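PDB 5I62: potential RNA-dependent RNA polymerase from Human picobirnavirus, which catalyses the RNA-templated synthesis of RNA from ribonucleoside triphosphates, probably serving both transcription and genome replication of this double-stranded RNA virus. Local coordinates for residues A[152-155]-A[156-160]; A[361-365]-A[366-370]; A[462-465]-A[466-470]; A[415-419]-A[420-424]. One frame throughout, in Å; residues are numbered along the deposited sequence.

Contact 1: A[152-155]-A[156-160]; sequences AVVS and KTIPC
The flat groups that meet across this contact are peptide carbonyls: that of V153 takes the hydroxyl of T157 from above its plane, and that of V154 has the amide of I158 off its end and the amide of T157 above its plane. This is the last turn of the loosely bonded helix 150-157, a worked example of a helix that unwinds while its final carbonyls keep several partners. T157 OG1 donates to V153 O over 2.8 Å, standing 46° out of the carbonyl plane. It gets there because the hydroxyl sits beside the threonine's own backbone N (chi1 -60°), which turns it back toward the carbonyl four residues earlier. V154 O is gripped twice, by I158 N at 3.1 Å in a nearly straight bond and by T157 N at 2.9 Å. The side chains of V154 and I158 run side by side in the same direction, with V154 CG1 4.0 Å from I158 CD1, and both lie against V133 of helix 129-135. On another side, V153 and T157 rest on F208 of helix 208-228. After I158 a cis peptide bond to P159 turns the chain into strand 160-165. N174 helps hold this exit, bonding S155 O and the backbone of P159, and one water donates to S155 O at 2.9 Å and to I158 O at 2.8 Å.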
# COMPACT_ATOMS: atom_id res chain seq x y z
N ALA A 152 -21.30 7.46 10.62
CA ALA A 152 -22.73 7.28 10.84
C ALA A 152 -23.06 6.16 11.82
O ALA A 152 -24.17 6.12 12.34
CB ALA A 152 -23.42 7.01 9.51
N VAL A 153 -22.14 5.22 12.06
CA VAL A 153 -22.49 3.99 12.76
C VAL A 153 -21.63 3.76 14.00
O VAL A 153 -21.68 2.67 14.58
CB VAL A 153 -22.44 2.78 11.81
CG1 VAL A 153 -23.49 2.92 10.71
CG2 VAL A 153 -20.99 2.60 11.20
N VAL A 154 -20.87 4.76 14.43
CA VAL A 154 -19.98 4.58 15.58
C VAL A 154 -20.77 4.11 16.80
O VAL A 154 -20.39 3.15 17.48
CB VAL A 154 -19.21 5.88 15.89
CG1 VAL A 154 -18.51 5.77 17.22
CG2 VAL A 154 -18.21 6.19 14.79
N SER A 155 -21.91 4.78 17.07
CA SER A 155 -22.65 4.48 18.29
C SER A 155 -23.27 3.09 18.23
O SER A 155 -23.49 2.47 19.27
CB SER A 155 -23.73 5.53 18.53
OG SER A 155 -24.68 5.51 17.47
N LYS A 156 -23.54 2.59 17.03
CA LYS A 156 -24.04 1.23 16.88
C LYS A 156 -22.94 0.17 16.90
O LYS A 156 -23.25 -1.02 16.98
CB LYS A 156 -24.81 1.10 15.56
CG LYS A 156 -26.04 1.98 15.47
CD LYS A 156 -26.85 1.59 14.24
CE LYS A 156 -27.18 2.79 13.38
NZ LYS A 156 -27.66 2.40 12.02
N THR A 157 -21.68 0.58 16.83
CA THR A 157 -20.57 -0.35 16.67
C THR A 157 -19.84 -0.62 17.98
O THR A 157 -19.54 -1.78 18.30
CB THR A 157 -19.58 0.17 15.61
OG1 THR A 157 -20.27 0.31 14.37
CG2 THR A 157 -18.42 -0.83 15.40
N ILE A 158 -19.53 0.43 18.74
CA ILE A 158 -18.80 0.25 19.99
C ILE A 158 -19.75 0.34 21.20
O ILE A 158 -20.75 1.02 21.13
CB ILE A 158 -17.65 1.26 20.10
CG1 ILE A 158 -18.17 2.69 20.07
CG2 ILE A 158 -16.64 1.05 18.98
CD1 ILE A 158 -17.06 3.74 20.33
N PRO A 159 -19.43 -0.35 22.31
CA PRO A 159 -18.27 -1.23 22.43
C PRO A 159 -18.45 -2.52 21.64
O PRO A 159 -19.59 -2.96 21.43
CB PRO A 159 -18.21 -1.51 23.94
CG PRO A 159 -19.65 -1.49 24.34
CD PRO A 159 -20.25 -0.36 23.53
N CYS A 160 -17.35 -3.10 21.17
CA CYS A 160 -17.41 -4.28 20.34
C CYS A 160 -16.38 -5.30 20.80
O CYS A 160 -15.38 -4.98 21.43
CB CYS A 160 -17.22 -3.95 18.84
SG CYS A 160 -15.66 -3.11 18.41
O HOH W 1 -22.28 3.31 21.78

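Contact 2: A[361-365]-A[366-370]; sequences GVLTY and PGISA
I368 CB sits over the centre of one face of the Y365 ring, 3.5 Å from its centroid and only 7° off the normal, a CH-pi contact in which the two side chains cross nearly at a right angle. Two torsions make this possible. Y365 holds CG between its backbone N and carbonyl carbon (chi1 60°), which folds the ring over the type II turn that runs from Y365 to I368. I368 is extended, with CG1 opposite its backbone N (chi1 -176°), and crosses that face until CD1 is 3.5 Å from Y365 CE2 and 3.6 Å from L363 CG. The turn is closed by I368 N, which donates to Y365 O over 3.0 Å, and D255 accepts from G367 N. A water accepts from Y365 OH at 3.0 Å and donates to G367 O. The hydroxyl of T364 is hydrogen-bonded to V256 O. The strand entering the turn is the second of the palm hairpin that carries the polymerase GDD sequence, and S369 then caps helix 370-378. The turn thus has three holds: its own backbone bond, the bond to D255, and a tyrosine that packs its face on I368 while its hydroxyl reaches G367 O through water.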
# COMPACT_ATOMS: atom_id res chain seq x y z
N GLY A 361 11.33 -4.08 -0.51
CA GLY A 361 12.55 -4.12 0.29
C GLY A 361 13.77 -3.68 -0.48
O GLY A 361 13.85 -3.82 -1.71
N VAL A 362 14.76 -3.18 0.26
CA VAL A 362 16.07 -2.88 -0.30
C VAL A 362 17.08 -3.16 0.80
O VAL A 362 16.88 -2.77 1.95
CB VAL A 362 16.13 -1.43 -0.84
CG1 VAL A 362 15.85 -0.41 0.26
CG2 VAL A 362 17.47 -1.16 -1.47
N LEU A 363 18.13 -3.91 0.48
CA LEU A 363 19.00 -4.39 1.55
C LEU A 363 20.40 -4.67 1.04
O LEU A 363 20.64 -4.85 -0.15
CB LEU A 363 18.42 -5.66 2.21
CG LEU A 363 18.58 -6.99 1.47
CD1 LEU A 363 18.41 -8.16 2.44
CD2 LEU A 363 17.57 -7.12 0.33
N THR A 364 21.33 -4.74 1.99
CA THR A 364 22.68 -5.18 1.67
C THR A 364 23.28 -5.84 2.90
O THR A 364 22.89 -5.56 4.03
CB THR A 364 23.55 -4.00 1.17
OG1 THR A 364 24.79 -4.50 0.63
CG2 THR A 364 23.85 -3.04 2.30
N TYR A 365 24.20 -6.77 2.65
CA TYR A 365 25.05 -7.36 3.68
C TYR A 365 26.26 -7.97 2.98
O TYR A 365 26.24 -8.16 1.76
CB TYR A 365 24.29 -8.40 4.53
CG TYR A 365 23.73 -9.58 3.75
CD1 TYR A 365 24.55 -10.65 3.37
CD2 TYR A 365 22.38 -9.65 3.44
CE1 TYR A 365 24.03 -11.73 2.67
CE2 TYR A 365 21.84 -10.72 2.75
CZ TYR A 365 22.67 -11.76 2.37
OH TYR A 365 22.14 -12.83 1.68
N PRO A 366 27.32 -8.27 3.71
CA PRO A 366 28.54 -8.79 3.06
C PRO A 366 28.30 -10.04 2.23
O PRO A 366 27.82 -11.05 2.75
CB PRO A 366 29.47 -9.09 4.25
CG PRO A 366 29.10 -8.00 5.23
CD PRO A 366 27.58 -7.89 5.11
N GLY A 367 28.62 -9.98 0.93
CA GLY A 367 28.46 -11.13 0.05
C GLY A 367 27.04 -11.38 -0.43
O GLY A 367 26.79 -12.44 -1.01
N ILE A 368 26.11 -10.44 -0.22
CA ILE A 368 24.73 -10.64 -0.64
C ILE A 368 24.64 -10.83 -2.15
O ILE A 368 25.36 -10.19 -2.92
CB ILE A 368 23.85 -9.46 -0.19
CG1 ILE A 368 22.38 -9.70 -0.54
CG2 ILE A 368 24.31 -8.15 -0.83
CD1 ILE A 368 21.50 -8.59 0.03
N SER A 369 23.74 -11.71 -2.58
CA SER A 369 23.34 -11.82 -3.97
C SER A 369 21.81 -11.93 -4.04
O SER A 369 21.16 -12.30 -3.07
CB SER A 369 24.01 -13.01 -4.66
OG SER A 369 23.47 -14.25 -4.23
N ALA A 370 21.25 -11.58 -5.20
CA ALA A 370 19.79 -11.64 -5.34
C ALA A 370 19.30 -13.08 -5.24
O ALA A 370 18.24 -13.35 -4.67
CB ALA A 370 19.36 -11.02 -6.66
O HOH W 2 24.46 -13.99 0.09

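Contact 3: A[462-465]-A[466-470]; sequences EFLD and FCIKG
A cysteine sulfur-aromatic contact, spaced four residues along an alpha helix, is the central feature of the final turns of helix 460-469. C467 SG lies over one face of the F463 ring, 3.7 Å from its centroid and offset toward the rim, with F463 CE2 the nearest ring atom at 3.5 Å. The two torsions act together: F463 swings its ring away from its own amide N (chi1 -174°), while C467 keeps SG beside its own N (chi1 -69°), so that the sulfur leans back toward the preceding turn. The same ring meets W51 of helix 44-55 edge to face. A second pair on the helix is purely apolar, L464 CG and I468 CD1 at 4.0 Å, and these two residues pack on helix 525-532. Beneath the side chains, F466 N donates to E462 O, C467 N to F463 O and I468 N to L464 O, the last over 2.8 Å; the next bond, from K469 N to D465 O at 3.3 Å, is weak. D465 O has further help from a water that donates to it at 2.9 Å and accepts from K469 NZ at 3.0 Å. The lysine chain is extended until its last torsion bends it (chi4 74°), bringing the ammonium back alongside the preceding turn, toward D465 O. The carboxylate of D465 is engaged by R533 in a salt bridge, and its OD2 is not in contact with the lysine. The arrangement is that of an amphipathic helix packed between helices 44-55, 419-427 and 525-532, with E462, D465 and K469 on its more open side.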
# COMPACT_ATOMS: atom_id res chain seq x y z
N GLU A 462 11.09 21.50 -16.18
CA GLU A 462 10.57 21.28 -17.52
C GLU A 462 9.30 20.45 -17.47
O GLU A 462 8.34 20.72 -18.20
CB GLU A 462 11.62 20.58 -18.38
CG GLU A 462 12.86 21.42 -18.68
CD GLU A 462 13.90 21.38 -17.56
OE1 GLU A 462 13.60 20.89 -16.44
OE2 GLU A 462 15.04 21.85 -17.80
N PHE A 463 9.28 19.44 -16.60
CA PHE A 463 8.10 18.60 -16.48
C PHE A 463 6.89 19.41 -16.04
O PHE A 463 5.79 19.23 -16.58
CB PHE A 463 8.36 17.45 -15.51
CG PHE A 463 7.25 16.46 -15.46
CD1 PHE A 463 6.99 15.64 -16.54
CD2 PHE A 463 6.43 16.38 -14.34
CE1 PHE A 463 5.96 14.72 -16.51
CE2 PHE A 463 5.39 15.46 -14.29
CZ PHE A 463 5.15 14.63 -15.39
N LEU A 464 7.08 20.33 -15.09
CA LEU A 464 5.98 21.16 -14.63
C LEU A 464 5.46 22.07 -15.74
O LEU A 464 4.25 22.23 -15.90
CB LEU A 464 6.42 21.99 -13.42
CG LEU A 464 5.32 22.82 -12.78
CD1 LEU A 464 4.18 21.92 -12.28
CD2 LEU A 464 5.90 23.65 -11.65
N ASP A 465 6.37 22.70 -16.49
CA ASP A 465 5.94 23.53 -17.61
C ASP A 465 5.18 22.70 -18.64
O ASP A 465 4.18 23.15 -19.20
CB ASP A 465 7.14 24.22 -18.26
CG ASP A 465 7.76 25.30 -17.37
OD1 ASP A 465 7.05 25.86 -16.51
OD2 ASP A 465 8.97 25.59 -17.55
N PHE A 466 5.64 21.47 -18.88
CA PHE A 466 4.91 20.57 -19.76
C PHE A 466 3.51 20.28 -19.23
O PHE A 466 2.54 20.24 -19.99
CB PHE A 466 5.69 19.26 -19.93
CG PHE A 466 5.04 18.30 -20.89
CD1 PHE A 466 5.16 18.47 -22.25
CD2 PHE A 466 4.30 17.23 -20.42
CE1 PHE A 466 4.57 17.58 -23.14
CE2 PHE A 466 3.70 16.33 -21.29
CZ PHE A 466 3.84 16.51 -22.65
N CYS A 467 3.38 20.04 -17.92
CA CYS A 467 2.08 19.71 -17.36
C CYS A 467 1.14 20.92 -17.34
O CYS A 467 -0.07 20.79 -17.57
CB CYS A 467 2.26 19.15 -15.95
SG CYS A 467 3.04 17.49 -15.98
N ILE A 468 1.68 22.11 -17.06
CA ILE A 468 0.85 23.32 -17.08
C ILE A 468 0.14 23.47 -18.42
O ILE A 468 -1.06 23.77 -18.49
CB ILE A 468 1.70 24.56 -16.75
CG1 ILE A 468 2.12 24.56 -15.27
CG2 ILE A 468 0.93 25.83 -17.10
CD1 ILE A 468 3.27 25.54 -14.95
N LYS A 469 0.87 23.23 -19.51
CA LYS A 469 0.31 23.34 -20.85
C LYS A 469 -0.79 22.32 -21.11
O LYS A 469 -1.62 22.54 -22.00
CB LYS A 469 1.42 23.18 -21.90
CG LYS A 469 2.41 24.34 -21.94
CD LYS A 469 3.40 24.17 -23.09
CE LYS A 469 4.31 25.39 -23.26
NZ LYS A 469 5.36 25.51 -22.21
N GLY A 470 -0.83 21.23 -20.36
CA GLY A 470 -1.89 20.27 -20.57
C GLY A 470 -3.16 20.54 -19.79
O GLY A 470 -4.14 19.80 -19.93
O HOH W 3 4.15 26.06 -19.51

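Contact 4: A[415-419]-A[420-424]; sequences GVYST and MRALG
S418 and R421 meet in an N-cap: S418 OG accepts from R421 N over 3.0 Å in an almost straight bond (174°), opening helix 419-427 just after the short strand 416-417. The serine reaches forward because its hydroxyl is turned away from its own amide N (chi1 168°). Three further amides have acceptors. A422 N donates to S418 O at 3.0 Å and L423 N to T419 O at 2.9 Å, while M420 N finds its acceptor in E69 OE1, on helix 63-73. E69 OE1 is hydrogen-bonded to S418 OG as well, so the serine oxygen joins the helix amide to the carboxylate. The other oxygen of E69 bonds T419 OG1, which is also hydrogen-bonded to W51 NE1. Farther out, the tyrosine hydroxyl lies against the arginine chain, with Y417 OH 3.5 Å from R421 CD, and the ring and guanidinium planes stand 55° apart. A water in the plane of both groups joins them, 3.1 Å from Y417 OH and accepting from R421 NE at 3.3 Å. The guanidinium has like charges near it in R400 and R425, and its ion pair with E190 is long and weak. Chemically, this is a helix start probably balanced by an outside carboxylate: E69 engages polar groups of S418, T419 and M420 at once, and the helix N terminus would probably stabilise its negative charge in return.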
# COMPACT_ATOMS: atom_id res chain seq x y z
N GLY A 415 14.90 10.49 -3.61
CA GLY A 415 14.19 9.55 -4.47
C GLY A 415 13.57 10.24 -5.67
O GLY A 415 12.85 11.23 -5.53
N VAL A 416 13.83 9.70 -6.85
CA VAL A 416 13.33 10.27 -8.09
C VAL A 416 12.14 9.43 -8.55
O VAL A 416 12.28 8.24 -8.82
CB VAL A 416 14.43 10.33 -9.17
CG1 VAL A 416 13.84 10.89 -10.48
CG2 VAL A 416 15.62 11.17 -8.69
N TYR A 417 10.99 10.07 -8.65
CA TYR A 417 9.80 9.42 -9.18
C TYR A 417 9.80 9.52 -10.70
O TYR A 417 10.31 10.48 -11.28
CB TYR A 417 8.56 10.08 -8.58
CG TYR A 417 7.27 9.32 -8.74
CD1 TYR A 417 6.87 8.39 -7.79
CD2 TYR A 417 6.43 9.58 -9.81
CE1 TYR A 417 5.65 7.71 -7.92
CE2 TYR A 417 5.22 8.92 -9.95
CZ TYR A 417 4.84 7.99 -9.01
OH TYR A 417 3.64 7.34 -9.17
N SER A 418 9.26 8.50 -11.36
CA SER A 418 9.22 8.49 -12.81
C SER A 418 8.27 9.56 -13.34
O SER A 418 7.08 9.54 -13.01
CB SER A 418 8.78 7.12 -13.31
OG SER A 418 8.49 7.17 -14.69
N THR A 419 8.78 10.46 -14.19
CA THR A 419 7.88 11.39 -14.87
C THR A 419 6.94 10.65 -15.81
O THR A 419 5.80 11.08 -16.04
CB THR A 419 8.66 12.45 -15.64
OG1 THR A 419 9.54 11.82 -16.59
CG2 THR A 419 9.46 13.32 -14.68
N MET A 420 7.40 9.54 -16.40
CA MET A 420 6.53 8.78 -17.29
C MET A 420 5.35 8.18 -16.52
O MET A 420 4.20 8.26 -16.97
CB MET A 420 7.30 7.68 -18.03
CG MET A 420 8.34 8.20 -19.04
SD MET A 420 7.63 9.22 -20.37
CE MET A 420 6.34 8.18 -20.96
N ARG A 421 5.63 7.59 -15.37
CA ARG A 421 4.54 7.10 -14.52
C ARG A 421 3.61 8.24 -14.11
O ARG A 421 2.38 8.08 -14.11
CB ARG A 421 5.10 6.40 -13.29
CG ARG A 421 4.02 5.78 -12.40
CD ARG A 421 4.67 4.84 -11.40
NE ARG A 421 3.75 4.08 -10.57
CZ ARG A 421 3.14 2.95 -10.95
NH1 ARG A 421 3.31 2.46 -12.18
NH2 ARG A 421 2.35 2.32 -10.09
N ALA A 422 4.18 9.40 -13.77
CA ALA A 422 3.37 10.55 -13.41
C ALA A 422 2.43 10.94 -14.55
O ALA A 422 1.24 11.17 -14.34
CB ALA A 422 4.25 11.74 -13.02
N LEU A 423 2.96 11.01 -15.78
CA LEU A 423 2.14 11.40 -16.93
C LEU A 423 0.98 10.45 -17.13
O LEU A 423 -0.14 10.88 -17.43
CB LEU A 423 2.99 11.46 -18.19
CG LEU A 423 3.87 12.68 -18.35
CD1 LEU A 423 4.69 12.54 -19.62
CD2 LEU A 423 2.98 13.93 -18.42
N GLY A 424 1.23 9.14 -17.02
CA GLY A 424 0.14 8.18 -17.15
C GLY A 424 -0.96 8.42 -16.14
O GLY A 424 -2.15 8.34 -16.46
O HOH W 4 2.95 4.84 -7.50

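Overall arrangement
Followed from the N terminus, the four contacts come in series, and none nests within or crosses another; each closes only a local turn. Contact 1 ends helix 150-157 and leads into strand 160-165, about 47 Å between centres from contact 2, on the opposite side of the chain's centre. Contact 2 turns the chain from strand 360-363 of the palm sheet into helix 370-378. Contact 4 joins strand 416-417 to helix 419-427, and contact 3 finishes helix 460-469. These last two touch: F463 CE1 is 3.4 Å from L423 CG, and F466 also packs on L423, so helices 419-427 and 460-469 pack against each other.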